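Local coordinates for 4-amino-4-deoxychorismate lyase (Legionella pneumophila, PDB 3LUL), which belongs to the class IV aminotransferase family of pyridoxal phosphate enzymes and carries its cofactor covalently attached to a lysine side chain, at residues Ile19-Phe24 and Gly92-Arg97; Glu27-Thr32 and Ala88-Gly93; Leu57-Glu62 and Gln104-Ile109; Ile73-Lys78 and Phe110-Tyr115. One frame throughout, in Å; residues are numbered along the deposited sequence.

Contact 1. Residues Ile19-Phe24 and Gly92-Arg97; sequences IDDRIF and GGPASR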
# COMPACT_ATOMS: atom_id res chain seq x y z
N ILE B 19 4.03 -17.99 -0.06
CA ILE B 19 4.25 -17.04 1.03
C ILE B 19 5.57 -16.29 0.89
O ILE B 19 5.74 -15.24 1.47
CB ILE B 19 4.20 -17.76 2.39
CG1 ILE B 19 3.98 -16.76 3.54
CG2 ILE B 19 5.43 -18.62 2.57
CD1 ILE B 19 2.70 -15.95 3.42
N ASP B 20 6.50 -16.82 0.10
CA ASP B 20 7.76 -16.13 -0.22
C ASP B 20 7.66 -15.11 -1.37
O ASP B 20 8.68 -14.54 -1.78
CB ASP B 20 8.85 -17.17 -0.56
CG ASP B 20 8.49 -18.02 -1.80
OD1 ASP B 20 7.30 -18.04 -2.21
OD2 ASP B 20 9.39 -18.70 -2.36
N ASP B 21 6.45 -14.91 -1.91
CA ASP B 21 6.23 -13.98 -3.02
C ASP B 21 6.28 -12.54 -2.54
O ASP B 21 5.77 -12.19 -1.47
CB ASP B 21 4.89 -14.29 -3.72
CG ASP B 21 4.80 -13.70 -5.11
OD1 ASP B 21 4.97 -12.48 -5.23
OD2 ASP B 21 4.55 -14.46 -6.08
N ARG B 22 6.94 -11.68 -3.32
CA ARG B 22 7.10 -10.28 -2.91
C ARG B 22 5.76 -9.50 -2.93
O ARG B 22 5.68 -8.40 -2.38
CB ARG B 22 8.18 -9.58 -3.74
CG ARG B 22 9.57 -10.17 -3.53
CD ARG B 22 10.62 -9.50 -4.37
NE ARG B 22 10.53 -8.03 -4.32
CZ ARG B 22 10.98 -7.27 -3.32
NH1 ARG B 22 11.59 -7.78 -2.25
NH2 ARG B 22 10.85 -5.96 -3.40
N ILE B 23 4.70 -10.08 -3.51
CA ILE B 23 3.37 -9.48 -3.42
C ILE B 23 2.96 -9.24 -1.97
O ILE B 23 2.19 -8.32 -1.71
CB ILE B 23 2.30 -10.30 -4.23
CG1 ILE B 23 0.99 -9.52 -4.40
CG2 ILE B 23 1.97 -11.65 -3.59
CD1 ILE B 23 0.09 -10.10 -5.51
N PHE B 24 3.48 -10.04 -1.02
CA PHE B 24 3.21 -9.81 0.42
C PHE B 24 3.90 -8.60 1.07
O PHE B 24 3.62 -8.29 2.21
CB PHE B 24 3.45 -11.12 1.19
CG PHE B 24 2.45 -12.20 0.82
CD1 PHE B 24 1.13 -12.07 1.19
CD2 PHE B 24 2.78 -13.24 0.02
CE1 PHE B 24 0.18 -13.03 0.82
CE2 PHE B 24 1.85 -14.22 -0.33
CZ PHE B 24 0.54 -14.09 0.05
N GLY B 92 5.54 -9.65 -7.97
CA GLY B 92 7.00 -9.58 -8.15
C GLY B 92 7.63 -10.96 -8.13
O GLY B 92 8.67 -11.20 -8.72
N GLY B 93 6.97 -11.90 -7.46
CA GLY B 93 7.39 -13.30 -7.48
C GLY B 93 8.21 -13.73 -6.27
O GLY B 93 8.59 -12.89 -5.44
N PRO B 94 8.49 -15.06 -6.16
CA PRO B 94 9.34 -15.58 -5.11
C PRO B 94 10.70 -14.94 -5.17
O PRO B 94 11.24 -14.73 -6.25
CB PRO B 94 9.48 -17.07 -5.44
CG PRO B 94 8.35 -17.41 -6.27
CD PRO B 94 7.89 -16.14 -6.97
N ALA B 95 11.25 -14.64 -4.01
CA ALA B 95 12.57 -14.03 -3.96
C ALA B 95 13.15 -14.27 -2.60
O ALA B 95 12.40 -14.57 -1.66
CB ALA B 95 12.46 -12.53 -4.22
N SER B 96 14.46 -14.10 -2.49
CA SER B 96 15.13 -14.14 -1.19
C SER B 96 14.63 -12.98 -0.36
O SER B 96 14.12 -11.98 -0.89
CB SER B 96 16.65 -14.01 -1.33
OG SER B 96 17.25 -15.20 -1.79
N ARG B 97 14.78 -13.12 0.95
CA ARG B 97 14.30 -12.10 1.87
C ARG B 97 15.09 -10.80 1.72
O ARG B 97 16.29 -10.81 1.50
CB ARG B 97 14.41 -12.64 3.29
CG ARG B 97 13.71 -11.82 4.29
CD ARG B 97 13.99 -12.32 5.71
NE ARG B 97 14.35 -11.19 6.56
CZ ARG B 97 13.50 -10.27 7.02
NH1 ARG B 97 12.20 -10.32 6.75
NH2 ARG B 97 13.98 -9.29 7.78
O HOH W 1 11.90 -10.43 -1.03
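Asp-21 and Pro-94 meet at a single backbone bridge, their CA atoms 4.1 Å apart, where two loops run past each other. The main tie there is the bond from Arg-22 N to Gly-93 O at 2.9 Å, with the donor well above the carbonyl plane. Further out, Ala-95 N reaches Asp-20 O at 3.4 Å, a weak bond. The carboxylate of Asp-21 does the side-chain work. With CG anti to the backbone N (chi1 -162°), it reaches Gly-93 N through OD1 at 3.1 Å, met from above the carboxylate plane. The same OD1 takes Ile-23 N on its anti side at 3.0 Å, closing an Asx turn. OD2 is bonded to Ser-91, so both oxygens are occupied. At one edge of the contact, Asp-20 brings OD2 to 3.5 Å from Pro-94 CB, a plain van der Waals touch. Arg-22 lays its aliphatic part against the other loop, CD lying 3.5 Å from Ala-95 CB. Beyond CD the chain bends at chi3 (46°), and NE makes a salt bridge with Glu-27 while NH2 bonds to Leu-99 O. A water at the guanidinium edge accepts from Arg-22 NH1 at 2.9 Å and passes a bond on to Ser-96 O, in a residue modelled in two conformers. The loop before strand 28-36 is thus stapled to the one leaving strand 84-91. Two N-H groups share one oxygen of a buried carboxylate, which probably helps to hold Asp-21 in its charged form.

Contact 2. Residues Glu27-Thr32 and Ala88-Gly93; sequences EGLFET and AILSGG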
# COMPACT_ATOMS: atom_id res chain seq x y z
N GLU B 27 4.54 -5.70 -3.57
CA GLU B 27 5.12 -5.67 -4.91
C GLU B 27 4.20 -6.47 -5.84
O GLU B 27 4.42 -7.65 -6.12
CB GLU B 27 6.59 -6.14 -4.98
CG GLU B 27 7.26 -5.70 -6.26
CD GLU B 27 8.71 -6.09 -6.27
OE1 GLU B 27 8.96 -7.29 -6.41
OE2 GLU B 27 9.57 -5.23 -6.07
N GLY B 28 3.10 -5.81 -6.25
CA GLY B 28 2.12 -6.44 -7.15
C GLY B 28 1.27 -5.41 -7.85
O GLY B 28 1.04 -4.29 -7.32
N LEU B 29 0.83 -5.75 -9.06
CA LEU B 29 0.04 -4.86 -9.89
C LEU B 29 -1.20 -5.60 -10.33
O LEU B 29 -1.21 -6.84 -10.39
CB LEU B 29 0.85 -4.43 -11.12
CG LEU B 29 2.11 -3.63 -10.86
CD1 LEU B 29 3.02 -3.62 -12.10
CD2 LEU B 29 1.72 -2.18 -10.36
N PHE B 30 -2.26 -4.86 -10.66
CA PHE B 30 -3.44 -5.53 -11.19
C PHE B 30 -4.12 -4.75 -12.31
O PHE B 30 -3.90 -3.56 -12.49
CB PHE B 30 -4.46 -5.84 -10.08
CG PHE B 30 -5.22 -4.66 -9.60
CD1 PHE B 30 -4.71 -3.82 -8.62
CD2 PHE B 30 -6.50 -4.39 -10.10
CE1 PHE B 30 -5.42 -2.71 -8.18
CE2 PHE B 30 -7.22 -3.28 -9.66
CZ PHE B 30 -6.69 -2.44 -8.70
N GLU B 31 -4.96 -5.48 -13.04
CA GLU B 31 -5.85 -4.89 -14.03
C GLU B 31 -7.21 -5.55 -13.85
O GLU B 31 -7.28 -6.77 -13.66
CB GLU B 31 -5.36 -5.18 -15.45
CG GLU B 31 -4.17 -4.37 -15.85
CD GLU B 31 -4.47 -2.89 -16.01
OE1 GLU B 31 -5.64 -2.50 -16.21
OE2 GLU B 31 -3.52 -2.09 -15.95
N THR B 32 -8.26 -4.74 -13.92
CA THR B 32 -9.61 -5.24 -13.83
C THR B 32 -10.30 -4.94 -15.17
O THR B 32 -10.41 -3.81 -15.60
CB THR B 32 -10.35 -4.70 -12.56
OG1 THR B 32 -11.70 -5.16 -12.54
CG2 THR B 32 -10.30 -3.18 -12.49
N ALA B 88 -6.58 -9.52 -13.45
CA ALA B 88 -5.22 -10.05 -13.64
C ALA B 88 -4.37 -9.48 -12.52
O ALA B 88 -4.43 -8.29 -12.28
CB ALA B 88 -4.66 -9.62 -14.95
N ILE B 89 -3.65 -10.33 -11.78
CA ILE B 89 -2.74 -9.89 -10.73
C ILE B 89 -1.33 -10.36 -11.10
O ILE B 89 -1.15 -11.54 -11.35
CB ILE B 89 -3.10 -10.44 -9.33
CG1 ILE B 89 -4.55 -10.09 -8.96
CG2 ILE B 89 -2.17 -9.85 -8.27
CD1 ILE B 89 -4.99 -10.73 -7.61
N LEU B 90 -0.38 -9.42 -11.15
CA LEU B 90 1.04 -9.69 -11.46
C LEU B 90 1.83 -9.44 -10.18
O LEU B 90 1.81 -8.32 -9.64
CB LEU B 90 1.56 -8.74 -12.54
CG LEU B 90 3.01 -8.90 -12.98
CD1 LEU B 90 3.18 -10.16 -13.79
CD2 LEU B 90 3.46 -7.66 -13.79
N SER B 91 2.48 -10.48 -9.68
CA SER B 91 3.31 -10.37 -8.48
C SER B 91 4.76 -10.26 -8.85
O SER B 91 5.17 -10.74 -9.92
CB SER B 91 3.16 -11.61 -7.61
OG SER B 91 3.75 -12.74 -8.22
N GLY B 92 5.54 -9.65 -7.97
CA GLY B 92 7.00 -9.58 -8.15
C GLY B 92 7.63 -10.96 -8.13
O GLY B 92 8.67 -11.20 -8.72
N GLY B 93 6.97 -11.90 -7.46
CA GLY B 93 7.39 -13.30 -7.48
C GLY B 93 8.21 -13.73 -6.27
O GLY B 93 8.59 -12.89 -5.44
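Leu-29 and Leu-90 form a hydrogen-bonded antiparallel pair: Leu-29 N gives to Leu-90 O and Leu-90 N to Leu-29 O, each at 2.8 Å. Glu-31 and Ala-88 repeat the exchange, and at the other end Gly-92 N bonds to Glu-27 O at 2.9 Å. Between them, Gly-28 with Ser-91 and Phe-30 with Ile-89 are non-hydrogen-bonded pairs. The leucines touch loosely, Leu-29 CD1 to Leu-90 CD2 4.4 Å. Phe-30 CB sits only 3.3 Å from Ala-88 O. Phe-30 CG lies between its backbone N and carbonyl carbon (chi1 75°), and the ring ends away from the neighbouring strand, in cation-pi contact with Lys-87 and edge-to-face with Tyr-145. Glu-27 swings OE1 to 3.5 Å from Gly-92 CA, where no side chain stands in the way; besides Arg-22, Arg-153 of the second subunit holds that carboxylate. On the face with Leu-29, Ala-88 and Leu-90, Glu-31 leads away to His-46 and Arg-49, while Leu-50, Ser-53 and Leu-57 of helix 43-57 pack on Leu-29. With axes 4.6 Å apart and 167° between directions, this is a regular antiparallel pairing inside the sheet of the smaller domain of this family's fold.

Contact 3. Residues Leu57-Glu62 and Gln104-Ile109; sequences LGIPFE and QVSQLI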
# COMPACT_ATOMS: atom_id res chain seq x y z
N LEU B 57 8.59 -0.57 -12.25
CA LEU B 57 8.93 -1.24 -10.99
C LEU B 57 10.03 -2.32 -11.14
O LEU B 57 10.37 -2.98 -10.16
CB LEU B 57 7.68 -1.88 -10.39
CG LEU B 57 6.55 -0.93 -9.90
CD1 LEU B 57 5.38 -1.70 -9.26
CD2 LEU B 57 7.13 0.11 -8.93
N GLY B 58 10.52 -2.55 -12.36
CA GLY B 58 11.50 -3.60 -12.61
C GLY B 58 10.98 -5.02 -12.55
O GLY B 58 11.75 -5.95 -12.45
N ILE B 59 9.66 -5.19 -12.61
CA ILE B 59 9.05 -6.50 -12.57
C ILE B 59 8.99 -7.01 -14.02
O ILE B 59 8.43 -6.35 -14.88
CB ILE B 59 7.62 -6.45 -11.95
CG1 ILE B 59 7.65 -5.83 -10.55
CG2 ILE B 59 7.01 -7.83 -11.93
CD1 ILE B 59 6.24 -5.58 -9.96
N PRO B 60 9.57 -8.19 -14.29
CA PRO B 60 9.40 -8.71 -15.65
C PRO B 60 7.91 -8.86 -16.05
O PRO B 60 7.05 -9.26 -15.22
CB PRO B 60 10.14 -10.07 -15.62
CG PRO B 60 10.90 -10.12 -14.32
CD PRO B 60 10.33 -9.09 -13.40
N PHE B 61 7.62 -8.56 -17.31
CA PHE B 61 6.34 -8.81 -17.90
C PHE B 61 6.55 -9.33 -19.32
O PHE B 61 6.31 -8.63 -20.29
CB PHE B 61 5.49 -7.53 -17.89
CG PHE B 61 4.03 -7.74 -18.23
CD1 PHE B 61 3.23 -8.56 -17.47
CD2 PHE B 61 3.44 -7.07 -19.30
CE1 PHE B 61 1.87 -8.75 -17.77
CE2 PHE B 61 2.10 -7.26 -19.64
CZ PHE B 61 1.29 -8.07 -18.86
N GLU B 62 7.05 -10.57 -19.41
CA GLU B 62 7.43 -11.18 -20.68
C GLU B 62 6.28 -12.09 -21.08
O GLU B 62 6.41 -13.33 -21.07
CB GLU B 62 8.72 -12.00 -20.53
CG GLU B 62 9.97 -11.17 -20.29
CD GLU B 62 10.37 -10.34 -21.47
OE1 GLU B 62 9.99 -10.69 -22.62
OE2 GLU B 62 11.10 -9.36 -21.25
N GLN B 104 13.17 -12.90 -9.82
CA GLN B 104 13.65 -13.26 -11.16
C GLN B 104 12.49 -13.65 -12.07
O GLN B 104 12.57 -13.44 -13.29
CB GLN B 104 14.63 -14.45 -11.11
CG GLN B 104 15.66 -14.39 -9.99
CD GLN B 104 17.07 -14.72 -10.45
OE1 GLN B 104 17.59 -15.81 -10.19
NE2 GLN B 104 17.69 -13.77 -11.16
N VAL B 105 11.44 -14.26 -11.49
CA VAL B 105 10.27 -14.70 -12.26
C VAL B 105 8.99 -14.14 -11.62
O VAL B 105 8.62 -14.49 -10.49
CB VAL B 105 10.18 -16.25 -12.40
CG1 VAL B 105 8.94 -16.66 -13.24
CG2 VAL B 105 11.48 -16.81 -13.00
N SER B 106 8.34 -13.24 -12.35
CA SER B 106 7.04 -12.73 -11.93
C SER B 106 5.94 -13.76 -12.21
O SER B 106 6.11 -14.68 -13.02
CB SER B 106 6.76 -11.38 -12.60
OG SER B 106 6.82 -11.45 -14.01
N GLN B 107 4.83 -13.62 -11.50
CA GLN B 107 3.78 -14.60 -11.52
C GLN B 107 2.51 -13.84 -11.88
O GLN B 107 2.28 -12.76 -11.39
CB GLN B 107 3.67 -15.29 -10.17
CG GLN B 107 5.02 -15.71 -9.55
CD GLN B 107 5.54 -17.01 -10.11
OE1 GLN B 107 4.82 -18.01 -10.11
NE2 GLN B 107 6.79 -17.01 -10.60
N LEU B 108 1.72 -14.42 -12.75
CA LEU B 108 0.49 -13.81 -13.18
C LEU B 108 -0.65 -14.78 -12.86
O LEU B 108 -0.53 -15.99 -13.15
CB LEU B 108 0.60 -13.54 -14.66
CG LEU B 108 -0.40 -12.71 -15.42
CD1 LEU B 108 -0.72 -11.36 -14.72
CD2 LEU B 108 0.16 -12.51 -16.82
N ILE B 109 -1.72 -14.28 -12.24
CA ILE B 109 -2.94 -15.04 -12.01
C ILE B 109 -4.14 -14.29 -12.61
O ILE B 109 -4.26 -13.07 -12.47
CB ILE B 109 -3.18 -15.34 -10.51
CG1 ILE B 109 -2.10 -16.31 -10.01
CG2 ILE B 109 -4.62 -15.90 -10.23
CD1 ILE B 109 -2.19 -16.63 -8.49
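Ser-106 lies against Ile-59, with Ser-106 CB 3.6 Å from Ile-59 CG2, and turns its hydroxyl to the backbone next door. OG stands between the backbone N and the carbonyl carbon (chi1 56°) and gives a hydrogen bond to Pro-60 O. The modelled separation of Ser-106 OG and Pro-60 O, 2.5 Å, is shorter than expected, so the exact length of this bond is doubtful. OG approaches from above the carbonyl plane, at a C=O...OG angle of 131°. The same hydroxyl is bonded to Thr-4 OG1, so strand 4-6 joins the group. Pro-60 has its CB toward the other segment, and Pro-60 CG lies 3.9 Å from Gln-104 O. Further along, the Phe-61 ring reaches Leu-108, Phe-61 CE1 to Leu-108 CD2 4.2 Å, the methyl approaching obliquely. That ring also meets Trp-47 and the side chains of Leu-50 and Ala-54 on helix 43-57. Leu-90 of strand 84-91 touches Ile-59, Phe-61, Ser-106 and Leu-108, linking them. Gly-58, with positive phi (72°), ends helix 43-57 in a Schellman motif. The arrangement is that of a Schellman-capped helix end whose connecting loop packs on the start of strand 106-113, in the small alpha/beta domain of this family.

Contact 4. Residues Ile73-Lys78 and Phe110-Tyr115; sequences IQKIQK and FQTFNY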
# COMPACT_ATOMS: atom_id res chain seq x y z
N ILE B 73 -9.22 -15.25 -23.00
CA ILE B 73 -10.27 -16.01 -23.69
C ILE B 73 -10.43 -17.37 -23.05
O ILE B 73 -11.56 -17.81 -22.83
CB ILE B 73 -10.00 -16.14 -25.21
CG1 ILE B 73 -10.06 -14.77 -25.90
CG2 ILE B 73 -11.03 -17.10 -25.87
CD1 ILE B 73 -11.37 -14.02 -25.79
N GLN B 74 -9.33 -18.03 -22.68
CA GLN B 74 -9.42 -19.37 -22.12
C GLN B 74 -10.09 -19.37 -20.75
O GLN B 74 -10.80 -20.31 -20.42
CB GLN B 74 -8.06 -20.08 -22.06
CG GLN B 74 -7.52 -20.57 -23.44
CD GLN B 74 -8.55 -21.36 -24.31
OE1 GLN B 74 -8.81 -21.00 -25.46
NE2 GLN B 74 -9.12 -22.43 -23.75
N LYS B 75 -9.88 -18.29 -19.99
CA LYS B 75 -10.56 -18.09 -18.70
C LYS B 75 -12.05 -17.85 -18.85
O LYS B 75 -12.85 -18.48 -18.14
CB LYS B 75 -9.88 -16.95 -17.93
CG LYS B 75 -8.95 -17.46 -16.88
CD LYS B 75 -9.76 -17.75 -15.63
CE LYS B 75 -9.13 -18.82 -14.82
NZ LYS B 75 -9.71 -18.87 -13.46
N ILE B 76 -12.44 -16.97 -19.77
CA ILE B 76 -13.84 -16.68 -20.10
C ILE B 76 -14.60 -17.93 -20.54
O ILE B 76 -15.71 -18.23 -20.05
CB ILE B 76 -13.94 -15.60 -21.23
CG1 ILE B 76 -13.51 -14.21 -20.69
CG2 ILE B 76 -15.32 -15.55 -21.91
CD1 ILE B 76 -12.97 -13.29 -21.80
N GLN B 77 -13.99 -18.67 -21.47
CA GLN B 77 -14.55 -19.93 -21.94
C GLN B 77 -14.68 -20.99 -20.84
O GLN B 77 -15.74 -21.63 -20.69
CB GLN B 77 -13.71 -20.46 -23.10
CG GLN B 77 -13.95 -19.67 -24.39
CD GLN B 77 -13.14 -20.20 -25.57
OE1 GLN B 77 -12.39 -21.17 -25.45
NE2 GLN B 77 -13.29 -19.54 -26.72
N LYS B 78 -13.62 -21.16 -20.04
CA LYS B 78 -13.63 -22.17 -19.00
C LYS B 78 -14.67 -21.86 -17.94
O LYS B 78 -15.35 -22.75 -17.46
CB LYS B 78 -12.24 -22.31 -18.38
CG LYS B 78 -12.11 -23.46 -17.38
CD LYS B 78 -11.00 -23.20 -16.34
CE LYS B 78 -9.60 -23.46 -16.89
NZ LYS B 78 -8.52 -22.90 -16.00
N PHE B 110 -5.01 -15.04 -13.30
CA PHE B 110 -6.29 -14.51 -13.79
C PHE B 110 -7.46 -15.13 -13.07
O PHE B 110 -7.49 -16.35 -12.83
CB PHE B 110 -6.47 -14.80 -15.27
CG PHE B 110 -5.39 -14.26 -16.14
CD1 PHE B 110 -5.52 -12.98 -16.69
CD2 PHE B 110 -4.26 -15.02 -16.45
CE1 PHE B 110 -4.54 -12.46 -17.52
CE2 PHE B 110 -3.28 -14.51 -17.29
CZ PHE B 110 -3.42 -13.24 -17.83
N GLN B 111 -8.42 -14.30 -12.70
CA GLN B 111 -9.65 -14.75 -12.04
C GLN B 111 -10.86 -14.03 -12.62
O GLN B 111 -10.82 -12.83 -12.83
CB GLN B 111 -9.59 -14.44 -10.55
CG GLN B 111 -8.63 -15.34 -9.79
CD GLN B 111 -9.10 -16.80 -9.70
OE1 GLN B 111 -8.47 -17.72 -10.26
NE2 GLN B 111 -10.19 -17.02 -8.99
N THR B 112 -11.92 -14.79 -12.88
CA THR B 112 -13.15 -14.23 -13.40
C THR B 112 -14.11 -13.99 -12.25
O THR B 112 -13.99 -14.58 -11.15
CB THR B 112 -13.86 -15.14 -14.44
OG1 THR B 112 -14.30 -16.36 -13.81
CG2 THR B 112 -12.96 -15.46 -15.58
N PHE B 113 -15.08 -13.14 -12.51
CA PHE B 113 -16.15 -12.90 -11.56
C PHE B 113 -17.35 -12.33 -12.28
O PHE B 113 -17.26 -11.78 -13.39
CB PHE B 113 -15.71 -11.96 -10.44
CG PHE B 113 -15.14 -10.66 -10.93
CD1 PHE B 113 -13.78 -10.56 -11.26
CD2 PHE B 113 -15.93 -9.53 -11.06
CE1 PHE B 113 -13.23 -9.34 -11.71
CE2 PHE B 113 -15.40 -8.30 -11.49
CZ PHE B 113 -14.05 -8.21 -11.82
N ASN B 114 -18.49 -12.49 -11.65
CA ASN B 114 -19.74 -11.93 -12.12
C ASN B 114 -20.12 -10.80 -11.18
O ASN B 114 -19.91 -10.90 -9.97
CB ASN B 114 -20.81 -13.00 -12.13
CG ASN B 114 -20.67 -13.94 -13.28
OD1 ASN B 114 -19.93 -14.93 -13.20
ND2 ASN B 114 -21.34 -13.64 -14.37
N TYR B 115 -20.71 -9.73 -11.72
CA TYR B 115 -21.11 -8.58 -10.91
C TYR B 115 -22.22 -7.80 -11.60
O TYR B 115 -22.38 -7.91 -12.81
CB TYR B 115 -19.91 -7.67 -10.67
CG TYR B 115 -19.45 -6.93 -11.91
CD1 TYR B 115 -18.65 -7.54 -12.85
CD2 TYR B 115 -19.87 -5.62 -12.14
CE1 TYR B 115 -18.26 -6.86 -14.00
CE2 TYR B 115 -19.48 -4.94 -13.27
CZ TYR B 115 -18.66 -5.55 -14.19
OH TYR B 115 -18.29 -4.87 -15.31
O HOH W 2 -11.58 -17.59 -12.28
O HOH W 3 -6.73 -19.20 -12.78
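Phe-110 meets Lys-75 first, its CB 4.0 Å from the lysine CG, while its ring leads away from the helix toward Ala-88. Its carbonyl is the next point of touch: Lys-75 CE lies 3.6 Å from Phe-110 O, and NZ makes a weak hydrogen bond to it at 3.4 Å. The lysine chain bends at chi2 (-85°), which places Lys-75 CD 3.9 Å from both Phe-110 O and Thr-112 CG2. A water within bonding distance of Phe-110 O, and weakly bonded to NZ, probably bridges the two. Gln-111 points its CB to the other face of the strand; its side chain touches Thr-14 and Pro-15 of the same chain and Ile-19 of the second subunit. Thr-112 faces the helix again and sets CG2 about as far from the helix carbonyl Lys-75 O as from CD. Its OG1, on the other branch, is bonded to Asp-79 just beyond the helix. A second water joins the two segments, accepting from Lys-75 NZ at 2.6 Å and from Thr-112 N at 2.9 Å. NZ has long, weak ion pairs with Asp-79 and Asp-9, which probably favour its charge. The CB of Ile-76 points away from strand 110-113; its side chain packs on Val-35, Pro-40 and Ile-86. Helix 73-78 thus crosses strand 110-113 at -40° with the axes 8.7 Å apart, a helix packed on one face of the sheet, as in the two-layer alpha/beta small domain of this family.

How the contacts relate
From the N terminus, contact 1 closes the long loop from 19-24 to 92-97. Contact 2 lies almost wholly within it; the two touch and share Gly-92 and Gly-93. Contacts 3 and 4 start inside those loops and end beyond them, so both cross contacts 1 and 2, and they cross each other as well. Strand 84-91, used by contact 2, neighbours strand 106-113, used by contacts 3 and 4, so one sheet runs through all three, with helices 43-57 and 65-78 on it. Contact 1 ties the loops at the sheet's end; all four touch the second subunit.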